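Local coordinates for pyocin sheath PA0622 (Pseudomonas aeruginosa, PDB 6PYT), which probably forms the contractile sheath of a phage-tail-like pyocin, a sheath whose shortening would drive the inner tube into the target cell, at residues B[19-24]-B[208-213]; B[215-220]-B[284-289]; B[97-102]-B[137-142]. All blocks are in the same frame, centred on the assembly; numbering follows the deposited sequence.

Contact 1: residues B[19-24]-B[208-213]; sequences IALPAS and FAWTDA
Leu-21 points its side chain from the opening of strand 21-33 at helix 201-214, and nearly every atom of it meets the same pyrrole corner of Trp-210. CB lies 4.0 Å from Trp-210 NE1 and almost as near to CD1 of that ring. With CG anti to the carbonyl carbon (chi1 -87°), the branch point hangs beside the nitrogen corner, and the two side chains cross obliquely. At the tip the methyls part: CD1 settles at the edge of the indole, near its plane, 3.7 Å from Trp-210 NE1, while CD2 reaches on toward CB of Ala-213, at 4.4 Å. Trp-210 comes to meet them because its CG stands anti to its own backbone N (chi1 -179°), which brings the indole's nitrogen corner to Leu-21. Two residues on, Ala-23 takes over, its CB resting 3.4 Å from the carbonyl O of Ala-209 and its CA near the methyl of Ala-213. Consistent with these small residues, the axes of segments 21-24 and 208-213 approach to 7.0 Å at 95°, almost perpendicular. Beyond the pair, the backbone of Leu-21 is hydrogen-bonded to Gln-77 of strand 76-86, whose Ala-76 touches both Ala-23 and Trp-210; Arg-75 makes a cation-pi contact with the indole. Helix 201-214 thus packs on the mixed sheet over strands 21-33 and 76-86, Ala-209 reaching Ser-25 and Ile-27, as helices flank a sheet in an alpha/beta fold.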
ATOM      1  N   ILE B  19     -37.157 -37.336  -1.103  1.00 57.69           N
ATOM      2  CA  ILE B  19     -36.403 -36.556  -2.089  1.00 57.69           C
ATOM      3  C   ILE B  19     -35.501 -37.433  -2.943  1.00 57.69           C
ATOM      4  O   ILE B  19     -34.819 -38.337  -2.452  1.00 57.69           O
ATOM      5  CB  ILE B  19     -35.599 -35.441  -1.389  1.00 57.69           C
ATOM      6  CG1 ILE B  19     -34.851 -35.941  -0.140  1.00 57.69           C
ATOM      7  CG2 ILE B  19     -36.473 -34.262  -1.059  1.00 57.69           C
ATOM      8  CD1 ILE B  19     -33.398 -36.325  -0.357  1.00 57.69           C
ATOM      9  N   ALA B  20     -35.551 -37.190  -4.246  1.00 55.75           N
ATOM     10  CA  ALA B  20     -34.796 -37.947  -5.223  1.00 55.75           C
ATOM     11  C   ALA B  20     -34.405 -36.993  -6.335  1.00 55.75           C
ATOM     12  O   ALA B  20     -35.040 -35.954  -6.533  1.00 55.75           O
ATOM     13  CB  ALA B  20     -35.610 -39.121  -5.766  1.00 55.75           C
ATOM     14  N   LEU B  21     -33.337 -37.336  -7.042  1.00 54.13           N
ATOM     15  CA  LEU B  21     -32.925 -36.523  -8.177  1.00 54.13           C
ATOM     16  C   LEU B  21     -33.937 -36.669  -9.304  1.00 54.13           C
ATOM     17  O   LEU B  21     -34.345 -37.791  -9.623  1.00 54.13           O
ATOM     18  CB  LEU B  21     -31.536 -36.915  -8.681  1.00 54.13           C
ATOM     19  CG  LEU B  21     -30.291 -36.284  -8.051  1.00 54.13           C
ATOM     20  CD1 LEU B  21     -30.010 -36.819  -6.657  1.00 54.13           C
ATOM     21  CD2 LEU B  21     -29.094 -36.502  -8.967  1.00 54.13           C
ATOM     22  N   PRO B  22     -34.377 -35.569  -9.912  1.00 54.35           N
ATOM     23  CA  PRO B  22     -35.274 -35.665 -11.074  1.00 54.35           C
ATOM     24  C   PRO B  22     -34.530 -36.210 -12.283  1.00 54.35           C
ATOM     25  O   PRO B  22     -33.542 -35.632 -12.734  1.00 54.35           O
ATOM     26  CB  PRO B  22     -35.735 -34.218 -11.283  1.00 54.35           C
ATOM     27  CG  PRO B  22     -34.662 -33.379 -10.647  1.00 54.35           C
ATOM     28  CD  PRO B  22     -34.134 -34.178  -9.498  1.00 54.35           C
ATOM     29  N   ALA B  23     -35.002 -37.341 -12.795  1.00 52.36           N
ATOM     30  CA  ALA B  23     -34.364 -38.037 -13.901  1.00 52.36           C
ATOM     31  C   ALA B  23     -35.127 -37.807 -15.196  1.00 52.36           C
ATOM     32  O   ALA B  23     -36.325 -37.516 -15.191  1.00 52.36           O
ATOM     33  CB  ALA B  23     -34.278 -39.536 -13.618  1.00 52.36           C
ATOM     34  N   SER B  24     -34.419 -37.946 -16.315  1.00 52.87           N
ATOM     35  CA  SER B  24     -35.015 -37.765 -17.630  1.00 52.87           C
ATOM     36  C   SER B  24     -35.428 -39.071 -18.286  1.00 52.87           C
ATOM     37  O   SER B  24     -36.139 -39.037 -19.295  1.00 52.87           O
ATOM     38  CB  SER B  24     -34.047 -37.030 -18.562  1.00 52.87           C
ATOM     39  OG  SER B  24     -33.799 -35.711 -18.107  1.00 52.87           O
ATOM     40  N   PHE B 208     -31.601 -47.610 -12.348  1.00 45.50           N
ATOM     41  CA  PHE B 208     -31.101 -47.585 -13.708  1.00 45.50           C
ATOM     42  C   PHE B 208     -31.324 -46.212 -14.316  1.00 45.50           C
ATOM     43  O   PHE B 208     -30.498 -45.732 -15.095  1.00 45.50           O
ATOM     44  CB  PHE B 208     -31.831 -48.640 -14.522  1.00 45.50           C
ATOM     45  CG  PHE B 208     -30.992 -49.326 -15.540  1.00 45.50           C
ATOM     46  CD1 PHE B 208     -30.352 -50.505 -15.216  1.00 45.50           C
ATOM     47  CD2 PHE B 208     -30.823 -48.806 -16.798  1.00 45.50           C
ATOM     48  CE1 PHE B 208     -29.598 -51.167 -16.145  1.00 45.50           C
ATOM     49  CE2 PHE B 208     -30.049 -49.462 -17.728  1.00 45.50           C
ATOM     50  CZ  PHE B 208     -29.436 -50.641 -17.392  1.00 45.50           C
ATOM     51  N   ALA B 209     -32.424 -45.562 -13.937  1.00 45.77           N
ATOM     52  CA  ALA B 209     -32.762 -44.223 -14.392  1.00 45.77           C
ATOM     53  C   ALA B 209     -32.111 -43.143 -13.549  1.00 45.77           C
ATOM     54  O   ALA B 209     -31.950 -42.014 -14.021  1.00 45.77           O
ATOM     55  CB  ALA B 209     -34.276 -44.041 -14.371  1.00 45.77           C
ATOM     56  N   TRP B 210     -31.760 -43.460 -12.305  1.00 45.87           N
ATOM     57  CA  TRP B 210     -31.032 -42.521 -11.466  1.00 45.87           C
ATOM     58  C   TRP B 210     -29.606 -42.336 -11.951  1.00 45.87           C
ATOM     59  O   TRP B 210     -29.042 -41.246 -11.820  1.00 45.87           O
ATOM     60  CB  TRP B 210     -31.021 -43.023 -10.030  1.00 45.87           C
ATOM     61  CG  TRP B 210     -30.323 -42.119  -9.100  1.00 45.87           C
ATOM     62  CD1 TRP B 210     -30.801 -40.969  -8.570  1.00 45.87           C
ATOM     63  CD2 TRP B 210     -28.977 -42.242  -8.654  1.00 45.87           C
ATOM     64  NE1 TRP B 210     -29.853 -40.388  -7.774  1.00 45.87           N
ATOM     65  CE2 TRP B 210     -28.719 -41.152  -7.815  1.00 45.87           C
ATOM     66  CE3 TRP B 210     -27.968 -43.181  -8.867  1.00 45.87           C
ATOM     67  CZ2 TRP B 210     -27.500 -40.973  -7.190  1.00 45.87           C
ATOM     68  CZ3 TRP B 210     -26.760 -43.000  -8.245  1.00 45.87           C
ATOM     69  CH2 TRP B 210     -26.529 -41.905  -7.420  1.00 45.87           C
ATOM     70  N   THR B 211     -29.010 -43.389 -12.507  1.00 45.04           N
ATOM     71  CA  THR B 211     -27.637 -43.326 -12.982  1.00 45.04           C
ATOM     72  C   THR B 211     -27.523 -42.442 -14.216  1.00 45.04           C
ATOM     73  O   THR B 211     -26.475 -41.835 -14.456  1.00 45.04           O
ATOM     74  CB  THR B 211     -27.150 -44.745 -13.267  1.00 45.04           C
ATOM     75  OG1 THR B 211     -27.482 -45.578 -12.153  1.00 45.04           O
ATOM     76  CG2 THR B 211     -25.651 -44.782 -13.425  1.00 45.04           C
ATOM     77  N   ASP B 212     -28.606 -42.324 -14.982  1.00 45.68           N
ATOM     78  CA  ASP B 212     -28.620 -41.427 -16.127  1.00 45.68           C
ATOM     79  C   ASP B 212     -28.584 -39.970 -15.698  1.00 45.68           C
ATOM     80  O   ASP B 212     -28.060 -39.123 -16.428  1.00 45.68           O
ATOM     81  CB  ASP B 212     -29.867 -41.683 -16.962  1.00 45.68           C
ATOM     82  N   ALA B 213     -29.132 -39.663 -14.524  1.00 45.17           N
ATOM     83  CA  ALA B 213     -29.177 -38.283 -14.061  1.00 45.17           C
ATOM     84  C   ALA B 213     -27.810 -37.815 -13.584  1.00 45.17           C
ATOM     85  O   ALA B 213     -27.257 -36.841 -14.107  1.00 45.17           O
ATOM     86  CB  ALA B 213     -30.212 -38.138 -12.948  1.00 45.17           C
TER

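Contact 2: residues B[215-220]-B[284-289]; sequences YGFWSS and VRTMDL
Aromatic and aliphatic packing dominates this meeting of the 215-220 loop with helix 281-295, and Phe-217 carries most of it. Its CG lies between the backbone N and the carbonyl carbon (chi1 59°), a crowded position that aims the ring at the helix. Leu-289 comes over one face: its CB makes a CH-pi contact 3.9 Å from the centroid of the Phe-217 ring and 22° off the ring normal, while its CD1 touches Phe-217 CB at 3.7 Å. On the opposite face, Trp-218 sets CE3 over the ring centre, 4.0 Å above the Phe-217 plane, so the phenyl is held between the indole and the leucine. CA of Thr-286 meets the ring edge in its plane.

Contacts between polar atoms and carbon form a second group. The carbonyl O of Phe-217 rests 3.6 Å from CG of Arg-285, whose chain then bends at chi2. Thr-286 OG1 lies 3.4 Å from CA of Trp-218, yet its hydrogen bond goes back along its own helix to the O of Thr-282.

Within the loop, hydrogen bonds set the turn. Gly-216 leaves helix 201-214 with positive phi and opens a type I beta turn, closed by Ser-219 N to Gly-216 O. Ser-219 OG also donates to Tyr-215 O at 3.0 Å, approaching from above the carbonyl plane.

Leu-325 of helix 310-328 also packs on Phe-217. The loop belongs to the subtilisin-like family region and helix 281-295 to the C-terminal one, so the apolar patch joins the two. Polar bonding therefore shapes each partner separately, and the join itself rests on shape and dispersion.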
ATOM      1  N   TYR B 215     -24.744 -39.717 -13.287  1.00 44.65           N
ATOM      2  CA  TYR B 215     -23.533 -40.243 -13.898  1.00 44.65           C
ATOM      3  C   TYR B 215     -23.604 -40.373 -15.410  1.00 44.65           C
ATOM      4  O   TYR B 215     -22.570 -40.605 -16.037  1.00 44.65           O
ATOM      5  CB  TYR B 215     -23.196 -41.602 -13.294  1.00 44.65           C
ATOM      6  CG  TYR B 215     -22.864 -41.520 -11.833  1.00 44.65           C
ATOM      7  CD1 TYR B 215     -21.622 -41.077 -11.410  1.00 44.65           C
ATOM      8  CD2 TYR B 215     -23.796 -41.882 -10.872  1.00 44.65           C
ATOM      9  CE1 TYR B 215     -21.314 -40.998 -10.069  1.00 44.65           C
ATOM     10  CE2 TYR B 215     -23.498 -41.813  -9.532  1.00 44.65           C
ATOM     11  CZ  TYR B 215     -22.255 -41.370  -9.136  1.00 44.65           C
ATOM     12  OH  TYR B 215     -21.954 -41.296  -7.797  1.00 44.65           O
ATOM     13  N   GLY B 216     -24.774 -40.229 -16.010  1.00 43.81           N
ATOM     14  CA  GLY B 216     -24.909 -40.383 -17.440  1.00 43.81           C
ATOM     15  C   GLY B 216     -25.216 -41.815 -17.840  1.00 43.81           C
ATOM     16  O   GLY B 216     -24.902 -42.772 -17.135  1.00 43.81           O
ATOM     17  N   PHE B 217     -25.822 -41.952 -19.023  1.00 44.68           N
ATOM     18  CA  PHE B 217     -26.331 -43.243 -19.471  1.00 44.68           C
ATOM     19  C   PHE B 217     -25.234 -44.239 -19.813  1.00 44.68           C
ATOM     20  O   PHE B 217     -25.514 -45.436 -19.908  1.00 44.68           O
ATOM     21  CB  PHE B 217     -27.271 -43.063 -20.670  1.00 44.68           C
ATOM     22  CG  PHE B 217     -26.645 -42.400 -21.870  1.00 44.68           C
ATOM     23  CD1 PHE B 217     -26.717 -41.031 -22.027  1.00 44.68           C
ATOM     24  CD2 PHE B 217     -26.020 -43.146 -22.860  1.00 44.68           C
ATOM     25  CE1 PHE B 217     -26.158 -40.418 -23.122  1.00 44.68           C
ATOM     26  CE2 PHE B 217     -25.457 -42.533 -23.952  1.00 44.68           C
ATOM     27  CZ  PHE B 217     -25.531 -41.172 -24.082  1.00 44.68           C
ATOM     28  N   TRP B 218     -24.004 -43.781 -20.008  1.00 42.96           N
ATOM     29  CA  TRP B 218     -22.902 -44.685 -20.296  1.00 42.96           C
ATOM     30  C   TRP B 218     -22.335 -45.332 -19.046  1.00 42.96           C
ATOM     31  O   TRP B 218     -21.576 -46.294 -19.158  1.00 42.96           O
ATOM     32  CB  TRP B 218     -21.791 -43.935 -21.027  1.00 42.96           C
ATOM     33  CG  TRP B 218     -21.233 -42.807 -20.237  1.00 42.96           C
ATOM     34  CD1 TRP B 218     -20.169 -42.845 -19.392  1.00 42.96           C
ATOM     35  CD2 TRP B 218     -21.730 -41.473 -20.196  1.00 42.96           C
ATOM     36  NE1 TRP B 218     -19.962 -41.613 -18.835  1.00 42.96           N
ATOM     37  CE2 TRP B 218     -20.911 -40.752 -19.314  1.00 42.96           C
ATOM     38  CE3 TRP B 218     -22.788 -40.816 -20.821  1.00 42.96           C
ATOM     39  CZ2 TRP B 218     -21.120 -39.411 -19.041  1.00 42.96           C
ATOM     40  CZ3 TRP B 218     -22.986 -39.489 -20.558  1.00 42.96           C
ATOM     41  CH2 TRP B 218     -22.160 -38.797 -19.676  1.00 42.96           C
ATOM     42  N   SER B 219     -22.659 -44.818 -17.867  1.00 44.70           N
ATOM     43  CA  SER B 219     -22.143 -45.405 -16.645  1.00 44.70           C
ATOM     44  C   SER B 219     -22.909 -46.671 -16.297  1.00 44.70           C
ATOM     45  O   SER B 219     -24.064 -46.858 -16.681  1.00 44.70           O
ATOM     46  CB  SER B 219     -22.228 -44.417 -15.488  1.00 44.70           C
ATOM     47  OG  SER B 219     -21.360 -43.320 -15.683  1.00 44.70           O
ATOM     48  N   SER B 220     -22.260 -47.528 -15.580  1.00 46.98           N
ATOM     49  CA  SER B 220     -22.994 -48.721 -15.205  1.00 46.98           C
ATOM     50  C   SER B 220     -23.738 -48.487 -13.898  1.00 46.98           C
ATOM     51  O   SER B 220     -23.295 -47.706 -13.054  1.00 46.98           O
ATOM     52  CB  SER B 220     -22.051 -49.907 -15.051  1.00 46.98           C
ATOM     53  OG  SER B 220     -21.219 -49.747 -13.922  1.00 46.98           O
ATOM     54  N   VAL B 284     -24.798 -51.869 -24.263  1.00 46.42           N
ATOM     55  CA  VAL B 284     -26.131 -51.905 -24.844  1.00 46.42           C
ATOM     56  C   VAL B 284     -26.844 -50.576 -24.637  1.00 46.42           C
ATOM     57  O   VAL B 284     -27.536 -50.091 -25.535  1.00 46.42           O
ATOM     58  CB  VAL B 284     -26.917 -53.084 -24.252  1.00 46.42           C
ATOM     59  CG1 VAL B 284     -28.277 -53.207 -24.893  1.00 46.42           C
ATOM     60  CG2 VAL B 284     -26.127 -54.356 -24.416  1.00 46.42           C
ATOM     61  N   ARG B 285     -26.664 -49.946 -23.476  1.00 47.00           N
ATOM     62  CA  ARG B 285     -27.367 -48.700 -23.190  1.00 47.00           C
ATOM     63  C   ARG B 285     -26.741 -47.519 -23.924  1.00 47.00           C
ATOM     64  O   ARG B 285     -27.454 -46.591 -24.318  1.00 47.00           O
ATOM     65  CB  ARG B 285     -27.366 -48.423 -21.689  1.00 47.00           C
ATOM     66  CG  ARG B 285     -28.279 -47.323 -21.237  1.00 47.00           C
ATOM     67  CD  ARG B 285     -29.668 -47.832 -20.934  1.00 47.00           C
ATOM     68  NE  ARG B 285     -30.616 -46.746 -20.689  1.00 47.00           N
ATOM     69  CZ  ARG B 285     -30.715 -46.057 -19.555  1.00 47.00           C
ATOM     70  NH1 ARG B 285     -29.884 -46.280 -18.546  1.00 47.00           N
ATOM     71  NH2 ARG B 285     -31.615 -45.092 -19.449  1.00 47.00           N
ATOM     72  N   THR B 286     -25.415 -47.523 -24.098  1.00 46.88           N
ATOM     73  CA  THR B 286     -24.748 -46.408 -24.767  1.00 46.88           C
ATOM     74  C   THR B 286     -25.097 -46.376 -26.241  1.00 46.88           C
ATOM     75  O   THR B 286     -25.470 -45.327 -26.768  1.00 46.88           O
ATOM     76  CB  THR B 286     -23.233 -46.497 -24.600  1.00 46.88           C
ATOM     77  OG1 THR B 286     -22.909 -46.499 -23.209  1.00 46.88           O
ATOM     78  CG2 THR B 286     -22.539 -45.333 -25.270  1.00 46.88           C
ATOM     79  N   MET B 287     -25.006 -47.530 -26.911  1.00 49.56           N
ATOM     80  CA  MET B 287     -25.373 -47.639 -28.320  1.00 49.56           C
ATOM     81  C   MET B 287     -26.844 -47.326 -28.539  1.00 49.56           C
ATOM     82  O   MET B 287     -27.218 -46.791 -29.586  1.00 49.56           O
ATOM     83  CB  MET B 287     -25.032 -49.044 -28.825  1.00 49.56           C
ATOM     84  CG  MET B 287     -25.300 -49.326 -30.300  1.00 49.56           C
ATOM     85  SD  MET B 287     -26.934 -50.001 -30.646  1.00 49.56           S
ATOM     86  CE  MET B 287     -26.943 -49.990 -32.431  1.00 49.56           C
ATOM     87  N   ASP B 288     -27.682 -47.628 -27.553  1.00 48.71           N
ATOM     88  CA  ASP B 288     -29.104 -47.335 -27.662  1.00 48.71           C
ATOM     89  C   ASP B 288     -29.381 -45.851 -27.495  1.00 48.71           C
ATOM     90  O   ASP B 288     -30.237 -45.295 -28.186  1.00 48.71           O
ATOM     91  CB  ASP B 288     -29.873 -48.136 -26.619  1.00 48.71           C
ATOM     92  N   LEU B 289     -28.679 -45.191 -26.581  1.00 48.11           N
ATOM     93  CA  LEU B 289     -28.933 -43.787 -26.299  1.00 48.11           C
ATOM     94  C   LEU B 289     -27.899 -42.844 -26.897  1.00 48.11           C
ATOM     95  O   LEU B 289     -28.005 -41.633 -26.688  1.00 48.11           O
ATOM     96  CB  LEU B 289     -29.033 -43.558 -24.793  1.00 48.11           C
ATOM     97  CG  LEU B 289     -30.276 -44.151 -24.146  1.00 48.11           C
ATOM     98  CD1 LEU B 289     -30.189 -44.043 -22.660  1.00 48.11           C
ATOM     99  CD2 LEU B 289     -31.502 -43.423 -24.632  1.00 48.11           C
TER

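Contact 3: residues B[97-102]-B[137-142]; sequences AVIGGI and QAVATA
Two helical turns approach each other here with their backbones nearest at Ile-99 and Val-139, whose CA atoms are 5.8 Å apart. Helix 91-99 gives out at this point: Gly-100 breaks the helical course with positive phi (74°), and Gly-101, extended at a phi of 151°, takes the chain off into a short strand and away from the contact. Segment 137-142 runs into helix 139-150, and Thr-141 reaches back with OG1 to the carbonyl O of Gln-137, a 2.8 Å bond running nearly along the C=O axis.

The side chain of Ile-99 carries most of the contact. CG1, anti to the carbonyl carbon (chi1 -65°), lies 3.7 Å from CB of Ala-142 and also reaches CA and CG2 of Val-139. CG2 leans on the same Ala-142 methyl, whereas CD1 extends past Val-139 to sit 3.4 Å from the carbonyl O of Ala-138, with the methyl of that residue alongside. Next to it Val-98 and Val-139 touch CG1 to CG1 at 4.0 Å, their side chains crossing at about a right angle.

Gly-101 pairs with Thr-109 in the two-stranded antiparallel hairpin 100-101/109-110. Helix 139-150, for its part, links the adjacent parallel strands 127-129 and 153-156, so the last turn of helix 91-99 packs against the connecting helix of a beta-alpha-beta crossover, as expected of the alpha/beta core in the subtilisin-like region of sheath proteins.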
ATOM      1  N   ALA B  97     -52.597 -61.935 -19.620  1.00 56.77           N
ATOM      2  CA  ALA B  97     -53.112 -60.580 -19.534  1.00 56.77           C
ATOM      3  C   ALA B  97     -52.008 -59.548 -19.367  1.00 56.77           C
ATOM      4  O   ALA B  97     -52.187 -58.393 -19.768  1.00 56.77           O
ATOM      5  CB  ALA B  97     -54.109 -60.473 -18.379  1.00 56.77           C
ATOM      6  N   VAL B  98     -50.871 -59.939 -18.791  1.00 55.26           N
ATOM      7  CA  VAL B  98     -49.731 -59.031 -18.715  1.00 55.26           C
ATOM      8  C   VAL B  98     -49.086 -58.880 -20.086  1.00 55.26           C
ATOM      9  O   VAL B  98     -48.722 -57.770 -20.491  1.00 55.26           O
ATOM     10  CB  VAL B  98     -48.732 -59.521 -17.651  1.00 55.26           C
ATOM     11  CG1 VAL B  98     -47.482 -58.664 -17.630  1.00 55.26           C
ATOM     12  CG2 VAL B  98     -49.381 -59.492 -16.289  1.00 55.26           C
ATOM     13  N   ILE B  99     -48.953 -59.985 -20.827  1.00 55.50           N
ATOM     14  CA  ILE B  99     -48.503 -59.915 -22.216  1.00 55.50           C
ATOM     15  C   ILE B  99     -49.499 -59.129 -23.055  1.00 55.50           C
ATOM     16  O   ILE B  99     -49.142 -58.148 -23.717  1.00 55.50           O
ATOM     17  CB  ILE B  99     -48.293 -61.325 -22.789  1.00 55.50           C
ATOM     18  CG1 ILE B  99     -47.155 -62.041 -22.076  1.00 55.50           C
ATOM     19  CG2 ILE B  99     -48.017 -61.256 -24.276  1.00 55.50           C
ATOM     20  CD1 ILE B  99     -47.086 -63.502 -22.399  1.00 55.50           C
ATOM     21  N   GLY B 100     -50.763 -59.539 -23.026  1.00 57.98           N
ATOM     22  CA  GLY B 100     -51.794 -58.808 -23.739  1.00 57.98           C
ATOM     23  C   GLY B 100     -51.693 -59.025 -25.234  1.00 57.98           C
ATOM     24  O   GLY B 100     -51.348 -60.111 -25.711  1.00 57.98           O
ATOM     25  N   GLY B 101     -51.989 -57.985 -25.980  1.00 61.26           N
ATOM     26  CA  GLY B 101     -51.879 -58.044 -27.418  1.00 61.26           C
ATOM     27  C   GLY B 101     -52.870 -57.093 -28.065  1.00 61.26           C
ATOM     28  O   GLY B 101     -53.274 -56.099 -27.467  1.00 61.26           O
ATOM     29  N   ILE B 102     -53.237 -57.433 -29.293  1.00 66.95           N
ATOM     30  CA  ILE B 102     -54.202 -56.670 -30.060  1.00 66.95           C
ATOM     31  C   ILE B 102     -55.585 -57.315 -30.005  1.00 66.95           C
ATOM     32  O   ILE B 102     -56.422 -57.060 -30.867  1.00 66.95           O
ATOM     33  CB  ILE B 102     -53.736 -56.481 -31.511  1.00 66.95           C
ATOM     34  CG1 ILE B 102     -53.460 -57.846 -32.149  1.00 66.95           C
ATOM     35  CG2 ILE B 102     -52.516 -55.584 -31.572  1.00 66.95           C
ATOM     36  CD1 ILE B 102     -53.226 -57.801 -33.640  1.00 66.95           C
ATOM     37  N   GLN B 137     -41.791 -67.430 -18.000  1.00 52.45           N
ATOM     38  CA  GLN B 137     -40.964 -67.437 -19.196  1.00 52.45           C
ATOM     39  C   GLN B 137     -41.698 -66.874 -20.404  1.00 52.45           C
ATOM     40  O   GLN B 137     -41.051 -66.445 -21.362  1.00 52.45           O
ATOM     41  CB  GLN B 137     -40.477 -68.867 -19.445  1.00 52.45           C
ATOM     42  CG  GLN B 137     -39.283 -69.016 -20.365  1.00 52.45           C
ATOM     43  CD  GLN B 137     -39.672 -69.280 -21.791  1.00 52.45           C
ATOM     44  OE1 GLN B 137     -40.708 -69.888 -22.059  1.00 52.45           O
ATOM     45  NE2 GLN B 137     -38.840 -68.839 -22.721  1.00 52.45           N
ATOM     46  N   ALA B 138     -43.033 -66.838 -20.363  1.00 52.18           N
ATOM     47  CA  ALA B 138     -43.812 -66.274 -21.459  1.00 52.18           C
ATOM     48  C   ALA B 138     -43.829 -64.755 -21.413  1.00 52.18           C
ATOM     49  O   ALA B 138     -43.755 -64.103 -22.459  1.00 52.18           O
ATOM     50  CB  ALA B 138     -45.238 -66.811 -21.420  1.00 52.18           C
ATOM     51  N   VAL B 139     -43.953 -64.182 -20.214  1.00 50.78           N
ATOM     52  CA  VAL B 139     -43.926 -62.731 -20.065  1.00 50.78           C
ATOM     53  C   VAL B 139     -42.544 -62.194 -20.391  1.00 50.78           C
ATOM     54  O   VAL B 139     -42.400 -61.199 -21.109  1.00 50.78           O
ATOM     55  CB  VAL B 139     -44.363 -62.343 -18.643  1.00 50.78           C
ATOM     56  CG1 VAL B 139     -44.194 -60.853 -18.401  1.00 50.78           C
ATOM     57  CG2 VAL B 139     -45.793 -62.745 -18.413  1.00 50.78           C
ATOM     58  N   ALA B 140     -41.506 -62.884 -19.930  1.00 49.59           N
ATOM     59  CA  ALA B 140     -40.135 -62.461 -20.167  1.00 49.59           C
ATOM     60  C   ALA B 140     -39.692 -62.632 -21.615  1.00 49.59           C
ATOM     61  O   ALA B 140     -38.627 -62.128 -21.977  1.00 49.59           O
ATOM     62  CB  ALA B 140     -39.208 -63.226 -19.235  1.00 49.59           C
ATOM     63  N   THR B 141     -40.462 -63.331 -22.443  1.00 51.00           N
ATOM     64  CA  THR B 141     -40.250 -63.296 -23.881  1.00 51.00           C
ATOM     65  C   THR B 141     -41.014 -62.148 -24.530  1.00 51.00           C
ATOM     66  O   THR B 141     -40.521 -61.537 -25.484  1.00 51.00           O
ATOM     67  CB  THR B 141     -40.657 -64.640 -24.493  1.00 51.00           C
ATOM     68  OG1 THR B 141     -39.961 -65.691 -23.816  1.00 51.00           O
ATOM     69  CG2 THR B 141     -40.285 -64.712 -25.962  1.00 51.00           C
ATOM     70  N   ALA B 142     -42.195 -61.812 -24.007  1.00 50.70           N
ATOM     71  CA  ALA B 142     -42.884 -60.611 -24.458  1.00 50.70           C
ATOM     72  C   ALA B 142     -42.160 -59.352 -24.017  1.00 50.70           C
ATOM     73  O   ALA B 142     -42.225 -58.333 -24.708  1.00 50.70           O
ATOM     74  CB  ALA B 142     -44.315 -60.593 -23.938  1.00 50.70           C
TER

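Contacts 1 and 2 adjoin, their centres about 13 Å apart: helix 201-214 supplies one side of contact 1 and runs straight into the loop of contact 2, and Phe-208 of the first packs on Arg-285 of the second. Contact 3 touches neither, its nearest atoms about 15 Å from contact 1 and about 14 Å from contact 2, though in sequence it is nested within the loop contact 1 closes. Contact 1 is a surface contact of strand on helix, where Leu-21 also packs against a basic side chain of another protein's chain. Contacts 2 and 3 are partly buried. Aromatic rings mark contacts 1 and 2, whereas the side chains that meet in contact 3 are all aliphatic.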